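Local structure of hypothetical protein Atu1826 (Agrobacterium tumefaciens, 2I3D) at residues S46-H56 and S121-G132; L104-Q115 and I135-I146. The protein is of unknown function but is probably a hydrolase of the alpha/beta-hydrolase fold, with sequence kinship to the S15 family of X-Pro dipeptidyl-peptidases. All blocks are in the same frame, centred on the assembly; numbering follows the deposited sequence.

Contact 1: S46-H56 and S121-G132; sequences SAPIAIILHPH and SKSCWVAGYSFG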
loop_
_atom_site.group_PDB
_atom_site.type_symbol
_atom_site.label_atom_id
_atom_site.label_comp_id
_atom_site.label_asym_id
_atom_site.label_seq_id
_atom_site.Cartn_x
_atom_site.Cartn_y
_atom_site.Cartn_z
ATOM N N SER B 46 -24.847 7.359 -19.408
ATOM C CA SER B 46 -24.664 8.633 -18.689
ATOM C C SER B 46 -24.167 8.370 -17.259
ATOM O O SER B 46 -24.426 9.180 -16.369
ATOM C CB SER B 46 -25.980 9.449 -18.616
ATOM O OG SER B 46 -26.380 10.026 -19.868
ATOM N N ALA B 47 -23.502 7.234 -17.020
ATOM C CA ALA B 47 -23.068 6.909 -15.643
ATOM C C ALA B 47 -22.083 7.972 -15.134
ATOM O O ALA B 47 -21.276 8.504 -15.906
ATOM C CB ALA B 47 -22.450 5.531 -15.557
ATOM N N PRO B 48 -22.130 8.265 -13.819
ATOM C CA PRO B 48 -21.201 9.252 -13.293
ATOM C C PRO B 48 -19.783 8.706 -13.365
ATOM O O PRO B 48 -19.598 7.488 -13.380
ATOM C CB PRO B 48 -21.633 9.389 -11.833
ATOM C CG PRO B 48 -22.223 8.047 -11.477
ATOM C CD PRO B 48 -22.972 7.675 -12.764
ATOM N N ILE B 49 -18.817 9.620 -13.438
ATOM C CA ILE B 49 -17.392 9.285 -13.457
ATOM C C ILE B 49 -16.767 9.432 -12.057
ATOM O O ILE B 49 -17.028 10.389 -11.341
ATOM C CB ILE B 49 -16.623 10.157 -14.464
ATOM C CG1 ILE B 49 -17.090 9.805 -15.895
ATOM C CG2 ILE B 49 -15.106 9.941 -14.359
ATOM C CD1 ILE B 49 -16.834 10.887 -16.941
ATOM N N ALA B 50 -15.901 8.493 -11.709
ATOM C CA ALA B 50 -15.136 8.623 -10.473
ATOM C C ALA B 50 -13.647 8.601 -10.827
ATOM O O ALA B 50 -13.214 7.718 -11.574
ATOM C CB ALA B 50 -15.474 7.496 -9.501
ATOM N N ILE B 51 -12.884 9.569 -10.325
ATOM C CA ILE B 51 -11.421 9.625 -10.508
ATOM C C ILE B 51 -10.776 9.414 -9.133
ATOM O O ILE B 51 -11.158 10.104 -8.160
ATOM C CB ILE B 51 -10.976 11.021 -11.036
ATOM C CG1 ILE B 51 -11.756 11.377 -12.329
ATOM C CG2 ILE B 51 -9.486 11.080 -11.278
ATOM C CD1 ILE B 51 -11.471 10.501 -13.589
ATOM N N ILE B 52 -9.801 8.517 -9.063
ATOM C CA ILE B 52 -9.168 8.150 -7.781
ATOM C C ILE B 52 -7.691 8.551 -7.816
ATOM O O ILE B 52 -6.972 8.140 -8.775
ATOM C CB ILE B 52 -9.269 6.609 -7.507
ATOM C CG1 ILE B 52 -10.624 6.046 -7.962
ATOM C CG2 ILE B 52 -8.940 6.318 -6.019
ATOM C CD1 ILE B 52 -11.839 6.583 -7.209
ATOM N N LEU B 53 -7.239 9.310 -6.796
ATOM C CA LEU B 53 -5.913 9.941 -6.791
ATOM C C LEU B 53 -5.052 9.426 -5.644
ATOM O O LEU B 53 -5.523 9.317 -4.517
ATOM C CB LEU B 53 -6.057 11.483 -6.723
ATOM C CG LEU B 53 -6.888 12.047 -7.888
ATOM C CD1 LEU B 53 -7.213 13.544 -7.701
ATOM C CD2 LEU B 53 -6.185 11.750 -9.230
ATOM N N HIS B 54 -3.792 9.089 -5.940
ATOM C CA HIS B 54 -2.941 8.381 -4.964
ATOM C C HIS B 54 -2.005 9.295 -4.132
ATOM O O HIS B 54 -1.877 10.507 -4.423
ATOM C CB HIS B 54 -2.169 7.250 -5.693
ATOM C CG HIS B 54 -1.087 7.739 -6.612
ATOM N ND1 HIS B 54 0.099 8.276 -6.163
ATOM C CD2 HIS B 54 -0.990 7.689 -7.968
ATOM C CE1 HIS B 54 0.878 8.555 -7.202
ATOM N NE2 HIS B 54 0.249 8.196 -8.305
ATOM N N PRO B 55 -1.366 8.750 -3.072
ATOM C CA PRO B 55 -0.417 9.519 -2.271
ATOM C C PRO B 55 0.877 9.934 -2.948
ATOM O O PRO B 55 1.211 9.473 -4.064
ATOM C CB PRO B 55 -0.068 8.580 -1.089
ATOM C CG PRO B 55 -1.280 7.673 -0.985
ATOM C CD PRO B 55 -1.684 7.442 -2.451
ATOM N N HIS B 56 1.624 10.767 -2.227
ATOM C CA HIS B 56 2.957 11.178 -2.688
ATOM C C HIS B 56 3.891 9.950 -2.720
ATOM O O HIS B 56 3.762 9.041 -1.888
ATOM C CB HIS B 56 3.501 12.199 -1.704
ATOM C CG HIS B 56 4.690 12.945 -2.192
ATOM N ND1 HIS B 56 5.961 12.407 -2.185
ATOM C CD2 HIS B 56 4.811 14.221 -2.629
ATOM C CE1 HIS B 56 6.813 13.322 -2.629
ATOM N NE2 HIS B 56 6.136 14.426 -2.912
ATOM N N SER B 121 -21.851 11.702 -19.696
ATOM C CA SER B 121 -21.784 11.710 -18.237
ATOM C C SER B 121 -21.813 13.170 -17.784
ATOM O O SER B 121 -20.950 13.978 -18.207
ATOM C CB SER B 121 -20.501 11.017 -17.763
ATOM O OG SER B 121 -20.351 11.152 -16.362
ATOM N N LYS B 122 -22.781 13.507 -16.933
ATOM C CA LYS B 122 -22.947 14.885 -16.478
ATOM C C LYS B 122 -22.436 15.117 -15.050
ATOM O O LYS B 122 -22.450 16.258 -14.560
ATOM C CB LYS B 122 -24.408 15.345 -16.598
ATOM C CG LYS B 122 -24.924 15.504 -18.054
ATOM C CD LYS B 122 -24.022 16.437 -18.886
ATOM C CE LYS B 122 -24.550 16.708 -20.319
ATOM N NZ LYS B 122 -24.775 15.458 -21.142
ATOM N N SER B 123 -21.962 14.053 -14.392
ATOM C CA SER B 123 -21.444 14.231 -13.027
ATOM C C SER B 123 -20.257 13.368 -12.697
ATOM O O SER B 123 -19.981 12.347 -13.336
ATOM C CB SER B 123 -22.522 14.012 -11.976
ATOM O OG SER B 123 -22.829 12.663 -11.914
ATOM N N CYS B 124 -19.548 13.823 -11.674
ATOM C CA CYS B 124 -18.271 13.228 -11.369
ATOM C C CYS B 124 -18.047 13.264 -9.848
ATOM O O CYS B 124 -18.540 14.160 -9.157
ATOM C CB CYS B 124 -17.155 13.941 -12.155
ATOM S SG CYS B 124 -15.446 13.502 -11.664
ATOM N N TRP B 125 -17.342 12.247 -9.352
ATOM C CA TRP B 125 -16.785 12.269 -7.992
ATOM C C TRP B 125 -15.286 12.171 -8.060
ATOM O O TRP B 125 -14.759 11.521 -8.951
ATOM C CB TRP B 125 -17.264 11.073 -7.179
ATOM C CG TRP B 125 -18.661 11.238 -6.570
ATOM C CD1 TRP B 125 -19.846 11.401 -7.227
ATOM C CD2 TRP B 125 -18.975 11.180 -5.178
ATOM N NE1 TRP B 125 -20.903 11.453 -6.323
ATOM C CE2 TRP B 125 -20.396 11.307 -5.058
ATOM C CE3 TRP B 125 -18.203 10.982 -4.027
ATOM C CZ2 TRP B 125 -21.040 11.281 -3.831
ATOM C CZ3 TRP B 125 -18.841 10.963 -2.789
ATOM C CH2 TRP B 125 -20.244 11.121 -2.702
ATOM N N VAL B 126 -14.614 12.753 -7.078
ATOM C CA VAL B 126 -13.168 12.559 -6.954
ATOM C C VAL B 126 -12.908 11.966 -5.580
ATOM O O VAL B 126 -13.530 12.371 -4.586
ATOM C CB VAL B 126 -12.377 13.893 -7.166
ATOM C CG1 VAL B 126 -12.777 14.928 -6.132
ATOM C CG2 VAL B 126 -10.849 13.661 -7.193
ATOM N N ALA B 127 -12.018 10.991 -5.518
ATOM C CA ALA B 127 -11.638 10.431 -4.219
ATOM C C ALA B 127 -10.127 10.442 -4.188
ATOM O O ALA B 127 -9.496 9.940 -5.138
ATOM C CB ALA B 127 -12.170 9.016 -4.073
ATOM N N GLY B 128 -9.531 11.022 -3.149
ATOM C CA GLY B 128 -8.071 11.135 -3.070
ATOM C C GLY B 128 -7.549 10.733 -1.698
ATOM O O GLY B 128 -8.222 10.960 -0.705
ATOM N N TYR B 129 -6.348 10.165 -1.645
ATOM C CA TYR B 129 -5.753 9.736 -0.375
ATOM C C TYR B 129 -4.442 10.477 -0.160
ATOM O O TYR B 129 -3.556 10.470 -1.026
ATOM C CB TYR B 129 -5.578 8.197 -0.462
ATOM C CG TYR B 129 -4.784 7.593 0.659
ATOM C CD1 TYR B 129 -4.805 8.142 1.946
ATOM C CD2 TYR B 129 -4.005 6.451 0.425
ATOM C CE1 TYR B 129 -4.002 7.561 3.004
ATOM C CE2 TYR B 129 -3.221 5.890 1.439
ATOM C CZ TYR B 129 -3.222 6.441 2.697
ATOM O OH TYR B 129 -2.453 5.795 3.635
ATOM N N SER B 130 -4.333 11.163 0.980
ATOM C CA SER B 130 -3.156 11.884 1.361
ATOM C C SER B 130 -2.878 13.034 0.364
ATOM O O SER B 130 -3.767 13.867 0.138
ATOM C CB SER B 130 -1.973 10.919 1.542
ATOM O OG SER B 130 -0.915 11.511 2.288
ATOM N N PHE B 131 -1.677 13.080 -0.241
ATOM C CA PHE B 131 -1.414 14.092 -1.287
ATOM C C PHE B 131 -2.535 14.070 -2.366
ATOM O O PHE B 131 -2.955 15.116 -2.872
ATOM C CB PHE B 131 -0.044 13.804 -1.890
ATOM C CG PHE B 131 0.300 14.620 -3.131
ATOM C CD1 PHE B 131 0.990 15.812 -3.017
ATOM C CD2 PHE B 131 0.073 14.092 -4.394
ATOM C CE1 PHE B 131 1.371 16.502 -4.169
ATOM C CE2 PHE B 131 0.452 14.769 -5.553
ATOM C CZ PHE B 131 1.083 15.969 -5.435
ATOM N N GLY B 132 -3.016 12.869 -2.720
ATOM C CA GLY B 132 -4.115 12.733 -3.660
ATOM C C GLY B 132 -5.383 13.490 -3.243
ATOM O O GLY B 132 -6.115 13.941 -4.117
HETATM O O HOH W 1 -24.401 11.852 -15.862
HETATM O O HOH W 2 1.078 11.708 0.479
#
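Leu-53 and Val-126 meet methyl to methyl between two neighbouring parallel strands at the centre of what looks like an alpha/beta-hydrolase sheet. Strands 49-53 and 124-129 run nearly parallel and are laced by alternating backbone hydrogen bonds, from Ile-49 N to Ser-123 O as far as Tyr-129 N to Leu-53 O. On the face carrying Ile-49, Ile-51 and Leu-53, the bump at the C-terminal end of the strand is Leu-53. Leu-53 CD1 lies 3.7 Å from Val-126 CG2. Leu-53 CB rests 3.6 Å from Gly-132 O, over the start of helix 131-142. Gly-128 is a bare glycine on this face, where the turn folds back tightly and Gly-132 O lies close over it. On the reverse face, with Ala-50 and Ile-52, Ile-52 CD1 lies 4.0 Å from the small knob of Ala-127 CB; helix 66-77 packs on Ile-52. Just past the end of strand 49-53, Pro-55 CG pushes against the ring of Tyr-129, 3.3 Å from Tyr-129 CD2, and Pro-55 CB reaches Ser-130 CB.

Gly-128, Ser-130 and Gly-132 fit the GxSxG nucleophile elbow. Ser-130 has the strained backbone of that turn (positive phi, 64°), and its OG is hydrogen-bonded to His-212, consistent with a Ser-His-Asp triad completed by Asp-179. A water links Ser-130 OG to His-56 N. Alongside, the His-56 ring turns its edge to one face of Phe-131, the planes at 89°; Phe-97 packs on both rings. At the far end of the strands the Ser-121 hydroxyl, swung anti to its own N (chi1 173°), fills the hollow beside Ile-49 CG1 and donates from Ser-121 OG to Ala-47 O at 2.8 Å, tilted from the carbonyl plane.

Contact 2: L104-Q115 and I135-I146; sequences LSDAASALDWVQ and IGMQLLMRRPEI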
loop_
_atom_site.group_PDB
_atom_site.type_symbol
_atom_site.label_atom_id
_atom_site.label_comp_id
_atom_site.label_asym_id
_atom_site.label_seq_id
_atom_site.Cartn_x
_atom_site.Cartn_y
_atom_site.Cartn_z
ATOM N N LEU B 104 -1.883 18.185 -10.512
ATOM C CA LEU B 104 -3.215 18.698 -10.770
ATOM C C LEU B 104 -3.504 18.694 -12.286
ATOM O O LEU B 104 -4.582 18.285 -12.696
ATOM C CB LEU B 104 -3.392 20.121 -10.210
ATOM C CG LEU B 104 -4.755 20.761 -10.511
ATOM C CD1 LEU B 104 -5.943 19.965 -9.984
ATOM C CD2 LEU B 104 -4.788 22.183 -9.908
ATOM N N SER B 105 -2.524 19.080 -13.107
ATOM C CA SER B 105 -2.694 19.030 -14.566
ATOM C C SER B 105 -2.924 17.617 -15.050
ATOM O O SER B 105 -3.799 17.395 -15.900
ATOM C CB SER B 105 -1.500 19.665 -15.277
ATOM O OG SER B 105 -1.555 21.050 -14.950
ATOM N N ASP B 106 -2.178 16.653 -14.467
ATOM C CA ASP B 106 -2.394 15.242 -14.776
ATOM C C ASP B 106 -3.831 14.804 -14.493
ATOM O O ASP B 106 -4.463 14.147 -15.315
ATOM C CB ASP B 106 -1.462 14.346 -13.942
ATOM C CG ASP B 106 0.010 14.523 -14.310
ATOM O OD1 ASP B 106 0.274 15.087 -15.415
ATOM O OD2 ASP B 106 0.894 14.117 -13.484
ATOM N N ALA B 107 -4.342 15.164 -13.306
ATOM C CA ALA B 107 -5.717 14.792 -12.924
ATOM C C ALA B 107 -6.776 15.422 -13.858
ATOM O O ALA B 107 -7.755 14.786 -14.225
ATOM C CB ALA B 107 -5.973 15.210 -11.430
ATOM N N ALA B 108 -6.574 16.685 -14.234
ATOM C CA ALA B 108 -7.450 17.335 -15.207
ATOM C C ALA B 108 -7.427 16.623 -16.562
ATOM O O ALA B 108 -8.484 16.417 -17.156
ATOM C CB ALA B 108 -7.041 18.802 -15.357
ATOM N N SER B 109 -6.234 16.222 -17.021
ATOM C CA SER B 109 -6.087 15.464 -18.268
ATOM C C SER B 109 -6.764 14.127 -18.184
ATOM O O SER B 109 -7.397 13.667 -19.153
ATOM C CB SER B 109 -4.624 15.233 -18.636
ATOM O OG SER B 109 -4.042 16.419 -19.128
ATOM N N ALA B 110 -6.620 13.493 -17.031
ATOM C CA ALA B 110 -7.290 12.210 -16.785
ATOM C C ALA B 110 -8.799 12.319 -16.856
ATOM O O ALA B 110 -9.458 11.536 -17.549
ATOM C CB ALA B 110 -6.866 11.620 -15.400
ATOM N N LEU B 111 -9.348 13.330 -16.168
ATOM C CA LEU B 111 -10.791 13.582 -16.205
ATOM C C LEU B 111 -11.283 13.925 -17.621
ATOM O O LEU B 111 -12.305 13.388 -18.069
ATOM C CB LEU B 111 -11.195 14.666 -15.195
ATOM C CG LEU B 111 -12.715 14.868 -15.070
ATOM C CD1 LEU B 111 -13.584 13.559 -14.908
ATOM C CD2 LEU B 111 -12.983 15.834 -13.914
ATOM N N ASP B 112 -10.504 14.740 -18.332
ATOM C CA ASP B 112 -10.849 15.078 -19.747
ATOM C C ASP B 112 -10.904 13.812 -20.610
ATOM O O ASP B 112 -11.817 13.631 -21.451
ATOM C CB ASP B 112 -9.807 16.029 -20.353
ATOM C CG ASP B 112 -9.869 17.440 -19.781
ATOM O OD1 ASP B 112 -10.854 17.843 -19.109
ATOM O OD2 ASP B 112 -8.910 18.180 -20.057
ATOM N N TRP B 113 -9.905 12.949 -20.432
ATOM C CA TRP B 113 -9.832 11.706 -21.191
ATOM C C TRP B 113 -11.061 10.821 -20.973
ATOM O O TRP B 113 -11.705 10.383 -21.963
ATOM C CB TRP B 113 -8.558 10.970 -20.858
ATOM C CG TRP B 113 -8.386 9.683 -21.559
ATOM C CD1 TRP B 113 -7.905 9.497 -22.835
ATOM C CD2 TRP B 113 -8.681 8.386 -21.045
ATOM N NE1 TRP B 113 -7.866 8.154 -23.125
ATOM C CE2 TRP B 113 -8.348 7.449 -22.053
ATOM C CE3 TRP B 113 -9.183 7.917 -19.826
ATOM C CZ2 TRP B 113 -8.503 6.074 -21.877
ATOM C CZ3 TRP B 113 -9.348 6.536 -19.652
ATOM C CH2 TRP B 113 -9.007 5.635 -20.677
ATOM N N VAL B 114 -11.436 10.577 -19.707
ATOM C CA VAL B 114 -12.615 9.745 -19.416
ATOM C C VAL B 114 -13.863 10.420 -19.974
ATOM O O VAL B 114 -14.711 9.771 -20.595
ATOM C CB VAL B 114 -12.804 9.414 -17.890
ATOM C CG1 VAL B 114 -13.957 8.390 -17.691
ATOM C CG2 VAL B 114 -11.567 8.877 -17.309
ATOM N N GLN B 115 -13.957 11.735 -19.803
ATOM C CA GLN B 115 -15.097 12.457 -20.337
ATOM C C GLN B 115 -15.181 12.449 -21.874
ATOM O O GLN B 115 -16.276 12.478 -22.433
ATOM C CB GLN B 115 -15.106 13.882 -19.799
ATOM C CG GLN B 115 -15.561 13.968 -18.348
ATOM C CD GLN B 115 -15.462 15.380 -17.791
ATOM O OE1 GLN B 115 -14.869 16.278 -18.411
ATOM N NE2 GLN B 115 -16.061 15.589 -16.624
ATOM N N ILE B 135 -4.654 17.209 -4.228
ATOM C CA ILE B 135 -4.936 17.343 -5.667
ATOM C C ILE B 135 -6.447 17.201 -5.986
ATOM O O ILE B 135 -7.016 17.988 -6.767
ATOM C CB ILE B 135 -4.115 16.342 -6.499
ATOM C CG1 ILE B 135 -2.601 16.465 -6.170
ATOM C CG2 ILE B 135 -4.444 16.510 -8.028
ATOM C CD1 ILE B 135 -1.978 17.815 -6.641
ATOM N N GLY B 136 -7.122 16.234 -5.340
ATOM C CA GLY B 136 -8.529 16.031 -5.600
ATOM C C GLY B 136 -9.387 17.248 -5.284
ATOM O O GLY B 136 -10.302 17.609 -6.050
HETATM N N MSE B 137 -9.099 17.882 -4.158
HETATM C CA MSE B 137 -9.910 19.043 -3.775
HETATM C C MSE B 137 -9.610 20.244 -4.688
HETATM O O MSE B 137 -10.497 21.082 -4.918
HETATM C CB MSE B 137 -9.823 19.348 -2.273
HETATM C CG MSE B 137 -10.361 18.173 -1.425
HETATM SE SE MSE B 137 -10.693 18.572 0.431
HETATM C CE MSE B 137 -12.470 19.387 0.213
ATOM N N GLN B 138 -8.379 20.322 -5.212
ATOM C CA GLN B 138 -8.062 21.366 -6.174
ATOM C C GLN B 138 -8.850 21.089 -7.475
ATOM O O GLN B 138 -9.376 22.015 -8.123
ATOM C CB GLN B 138 -6.567 21.395 -6.454
ATOM C CG GLN B 138 -5.751 21.927 -5.276
ATOM C CD GLN B 138 -4.259 21.932 -5.605
ATOM O OE1 GLN B 138 -3.792 22.742 -6.432
ATOM N NE2 GLN B 138 -3.519 20.983 -5.002
ATOM N N LEU B 139 -8.947 19.822 -7.865
ATOM C CA LEU B 139 -9.681 19.514 -9.104
ATOM C C LEU B 139 -11.177 19.851 -8.911
ATOM O O LEU B 139 -11.824 20.440 -9.789
ATOM C CB LEU B 139 -9.491 18.050 -9.478
ATOM C CG LEU B 139 -10.139 17.611 -10.798
ATOM C CD1 LEU B 139 -9.422 18.279 -11.990
ATOM C CD2 LEU B 139 -10.092 16.084 -10.897
ATOM N N LEU B 140 -11.708 19.492 -7.739
ATOM C CA LEU B 140 -13.077 19.816 -7.345
ATOM C C LEU B 140 -13.356 21.306 -7.510
ATOM O O LEU B 140 -14.360 21.710 -8.105
ATOM C CB LEU B 140 -13.239 19.433 -5.863
ATOM C CG LEU B 140 -14.516 19.887 -5.126
ATOM C CD1 LEU B 140 -15.668 19.072 -5.632
ATOM C CD2 LEU B 140 -14.386 19.726 -3.634
HETATM N N MSE B 141 -12.453 22.121 -6.995
HETATM C CA MSE B 141 -12.610 23.577 -7.070
HETATM C C MSE B 141 -12.714 24.074 -8.525
HETATM O O MSE B 141 -13.484 24.999 -8.801
HETATM C CB MSE B 141 -11.443 24.243 -6.309
HETATM C CG MSE B 141 -11.675 25.675 -5.883
HETATM SE SE MSE B 141 -13.181 25.853 -4.618
HETATM C CE MSE B 141 -13.366 27.764 -5.009
ATOM N N ARG B 142 -11.986 23.427 -9.443
ATOM C CA ARG B 142 -11.926 23.845 -10.858
ATOM C C ARG B 142 -13.026 23.300 -11.762
ATOM O O ARG B 142 -13.250 23.813 -12.866
ATOM C CB ARG B 142 -10.612 23.382 -11.473
ATOM C CG ARG B 142 -9.407 23.928 -10.794
ATOM C CD ARG B 142 -8.242 23.930 -11.735
ATOM N NE ARG B 142 -7.351 25.034 -11.407
ATOM C CZ ARG B 142 -6.130 25.170 -11.905
ATOM N NH1 ARG B 142 -5.650 24.257 -12.749
ATOM N NH2 ARG B 142 -5.388 26.209 -11.550
ATOM N N ARG B 143 -13.689 22.228 -11.333
ATOM C CA ARG B 143 -14.534 21.485 -12.222
ATOM C C ARG B 143 -15.957 21.407 -11.681
ATOM O O ARG B 143 -16.236 20.574 -10.793
ATOM C CB ARG B 143 -13.966 20.075 -12.459
ATOM C CG ARG B 143 -12.578 20.066 -13.112
ATOM C CD ARG B 143 -12.652 20.518 -14.573
ATOM N NE ARG B 143 -13.019 19.406 -15.432
ATOM C CZ ARG B 143 -12.210 18.808 -16.297
ATOM N NH1 ARG B 143 -12.674 17.792 -17.007
ATOM N NH2 ARG B 143 -10.960 19.216 -16.463
ATOM N N PRO B 144 -16.875 22.254 -12.226
ATOM C CA PRO B 144 -18.224 22.335 -11.653
ATOM C C PRO B 144 -18.999 21.009 -11.707
ATOM O O PRO B 144 -19.941 20.835 -10.950
ATOM C CB PRO B 144 -18.925 23.430 -12.508
ATOM C CG PRO B 144 -18.106 23.558 -13.719
ATOM C CD PRO B 144 -16.698 23.172 -13.376
ATOM N N GLU B 145 -18.618 20.095 -12.591
ATOM C CA GLU B 145 -19.342 18.839 -12.721
ATOM C C GLU B 145 -19.070 17.881 -11.532
ATOM O O GLU B 145 -19.746 16.833 -11.394
ATOM C CB GLU B 145 -19.075 18.152 -14.090
ATOM C CG GLU B 145 -17.637 17.631 -14.271
ATOM C CD GLU B 145 -16.628 18.666 -14.820
ATOM O OE1 GLU B 145 -16.770 19.882 -14.605
ATOM O OE2 GLU B 145 -15.659 18.244 -15.476
ATOM N N ILE B 146 -18.093 18.244 -10.698
ATOM C CA ILE B 146 -17.702 17.365 -9.579
ATOM C C ILE B 146 -18.630 17.613 -8.404
ATOM O O ILE B 146 -18.530 18.640 -7.750
ATOM C CB ILE B 146 -16.251 17.529 -9.196
ATOM C CG1 ILE B 146 -15.353 17.049 -10.369
ATOM C CG2 ILE B 146 -15.964 16.648 -7.971
ATOM C CD1 ILE B 146 -13.850 17.138 -10.137
#
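Leu-104 and Leu-139 interlock as knobs into holes where helices 104-115 and 135-142 cross at -58°, their axes 9.6 Å apart. Leu-104 drops among Ile-135, Gln-138, Leu-139 and Arg-142; Leu-139 returns the fit among Leu-104, Ala-107, Ala-108 and Leu-111. The alanines keep the helix surface low, and Leu-139 CD1 comes within 3.9 Å of Ala-108 CA. Ile-135 CG2 lies against Ala-107 CB.

Toward solvent, packing gives way to charged side chains. Leu-104 CD2 sits over one face of the Arg-142 guanidinium, while Arg-143, its chain bent at chi2 and chi3, lays one face of its guanidinium over Leu-111 CD2 and turns its edge to Asp-112. Arg-143 NH1 reaches Asp-112 OD1 at 2.8 Å, nearly along the C-O axis, in a salt bridge whose hydrogen bond is bent (137° at the hydrogen). Two donors grip Glu-145 OE2: Arg-143 NE at 2.9 Å on the syn side and Gln-115 NE2, also at 2.9 Å, on the anti side. Both bonds are nearly linear and probably steady the carboxylate.

Beneath, Leu-111 packs on Ile-49 and Ile-51 of strand 49-53, and Ile-146 opens strand 146-152, so the helix pair lies on one side of the sheet.

How the contacts relate
After strands 25-30 and 33-40 the chain lays down strand 49-53, then passes through helix 66-77 and strand 81-85 to helix 101-117. Strand 124-129 returns beside 49-53, and contact 1 closes that long excursion. The chain then turns directly into helix 131-142, which packs back on 104-115; contact 2 closes this shorter loop, the strand of contact 1 lying inside it. The segments thus alternate, and the two closures cross rather than nest. Contact 1 joins strands within the sheet, whereas contact 2 joins two helices that pack on one face of it. They touch directly: Leu-53 CD1 packs 3.5 Å from Gly-136 CA, and Cys-124 N probably hydrogen-bonds Glu-145 O.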